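Local structure of prolyl 4-hydroxylase (Paramecium bursaria Chlorella virus 1, 5C5T) at residues K104-E107 and F108-K112. The protein probably hydroxylates proline residues of collagen-like sequences as a metal-dependent dioxygenase that uses 2-oxoglutarate as co-substrate. Residues are numbered along the deposited sequence; the frame is centred on the assembly and turned at random.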
loop_
_atom_site.group_PDB
_atom_site.type_symbol
_atom_site.label_atom_id
_atom_site.label_comp_id
_atom_site.label_asym_id
_atom_site.label_seq_id
_atom_site.Cartn_x
_atom_site.Cartn_y
_atom_site.Cartn_z
ATOM N N LYS A 104 7.038 9.996 7.330
ATOM C CA LYS A 104 6.434 10.738 6.241
ATOM C C LYS A 104 4.958 10.458 6.096
ATOM O O LYS A 104 4.212 11.332 5.626
ATOM C CB LYS A 104 7.166 10.431 4.951
ATOM C CG LYS A 104 8.568 10.889 4.990
ATOM C CD LYS A 104 9.286 10.730 3.693
ATOM C CE LYS A 104 8.657 11.598 2.658
ATOM N NZ LYS A 104 9.574 11.818 1.540
ATOM N N THR A 105 4.529 9.252 6.473
ATOM C CA THR A 105 3.102 8.929 6.396
ATOM C C THR A 105 2.378 9.765 7.464
ATOM O O THR A 105 1.337 10.343 7.212
ATOM C CB THR A 105 2.833 7.418 6.586
ATOM O OG1 THR A 105 3.477 6.699 5.523
ATOM C CG2 THR A 105 1.369 7.091 6.604
ATOM N N ARG A 106 2.940 9.831 8.655
ATOM C CA ARG A 106 2.327 10.619 9.712
ATOM C C ARG A 106 2.259 12.108 9.322
ATOM O O ARG A 106 1.205 12.768 9.494
ATOM C CB ARG A 106 3.124 10.354 11.009
ATOM C CG ARG A 106 2.711 11.196 12.178
ATOM C CD ARG A 106 3.483 10.740 13.395
ATOM N NE ARG A 106 4.891 11.133 13.267
ATOM C CZ ARG A 106 5.935 10.311 13.100
ATOM N NH1 ARG A 106 5.795 8.981 13.033
ATOM N NH2 ARG A 106 7.150 10.839 13.012
ATOM N N GLU A 107 3.336 12.640 8.761
ATOM C CA GLU A 107 3.336 14.036 8.333
ATOM C C GLU A 107 2.276 14.293 7.252
ATOM O O GLU A 107 1.657 15.346 7.227
ATOM C CB GLU A 107 4.715 14.423 7.837
ATOM C CG GLU A 107 5.734 14.403 8.955
ATOM C CD GLU A 107 7.144 14.712 8.485
ATOM O OE1 GLU A 107 7.433 14.485 7.292
ATOM O OE2 GLU A 107 7.945 15.190 9.318
ATOM N N PHE A 108 2.115 13.325 6.358
ATOM C CA PHE A 108 1.041 13.384 5.332
ATOM C C PHE A 108 -0.356 13.394 5.949
ATOM O O PHE A 108 -1.231 14.161 5.541
ATOM C CB PHE A 108 1.175 12.187 4.350
ATOM C CG PHE A 108 0.074 12.128 3.316
ATOM C CD1 PHE A 108 0.124 12.935 2.187
ATOM C CD2 PHE A 108 -1.014 11.278 3.489
ATOM C CE1 PHE A 108 -0.896 12.893 1.246
ATOM C CE2 PHE A 108 -2.048 11.224 2.559
ATOM C CZ PHE A 108 -1.991 12.039 1.439
ATOM N N LEU A 109 -0.585 12.494 6.889
ATOM C CA LEU A 109 -1.899 12.392 7.523
ATOM C C LEU A 109 -2.164 13.656 8.360
ATOM O O LEU A 109 -3.314 14.026 8.562
ATOM C CB LEU A 109 -2.031 11.136 8.386
ATOM C CG LEU A 109 -2.122 9.848 7.589
ATOM C CD1 LEU A 109 -1.873 8.641 8.472
ATOM C CD2 LEU A 109 -3.457 9.764 6.854
ATOM N N ASN A 110 -1.106 14.340 8.786
ATOM C CA ASN A 110 -1.278 15.575 9.546
ATOM C C ASN A 110 -1.934 16.712 8.735
ATOM O O ASN A 110 -2.489 17.647 9.324
ATOM C CB ASN A 110 0.065 16.061 10.116
ATOM C CG ASN A 110 0.540 15.233 11.337
ATOM O OD1 ASN A 110 -0.256 14.512 11.972
ATOM N ND2 ASN A 110 1.846 15.335 11.664
ATOM N N SER A 111 -1.908 16.617 7.410
ATOM C CA SER A 111 -2.638 17.549 6.533
ATOM C C SER A 111 -4.115 17.175 6.379
ATOM O O SER A 111 -4.868 17.851 5.686
ATOM C CB SER A 111 -1.964 17.596 5.156
ATOM O OG SER A 111 -2.192 16.400 4.388
ATOM N N LYS A 112 -4.532 16.092 7.024
ATOM C CA LYS A 112 -5.870 15.554 6.861
ATOM C C LYS A 112 -6.555 15.463 8.199
ATOM O O LYS A 112 -7.390 14.600 8.420
ATOM C CB LYS A 112 -5.825 14.152 6.234
ATOM C CG LYS A 112 -4.894 13.978 5.073
ATOM C CD LYS A 112 -5.447 14.630 3.824
ATOM C CE LYS A 112 -4.673 14.166 2.558
ATOM N NZ LYS A 112 -5.228 14.841 1.352
#
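T105 and L109, one turn apart on the amphipathic helix 96-109, run alongside each other in the same direction, T105 CG2 reaching L109 CD1 at 4.0 Å. The threonine methyl stands anti to its own N, turned to the leucine, while OG1, though buried, is satisfied by the carbonyl of I101. Branched, apolar surfaces suit this face, where both residues meet I224 of strand 217-225 and so dock the helix on the large antiparallel sheet.

Backbone bonds of the alpha-helical i to i+4 kind join the two halves. F108 N donates to K104 O at 3.0 Å, L109 N to T105 O at 2.9 Å (N-H...O 161°), and N110 N to R106 O at 2.9 Å. The last is more bent, at 137°, and N110 N also makes a weak bond to E107 O.

On the outer side, E107 OE2 forms a salt bridge with K103 NZ. R106 O lies against the face of the N110 amide, 3.1 Å from N110 CG, without a hydrogen bond to ND2. The F108 ring meets that of F190. Short and polar, S111 suits its place: its OG donates in the carbonyl plane to F108 O at 2.7 Å, an oxygen that also accepts from S111 N.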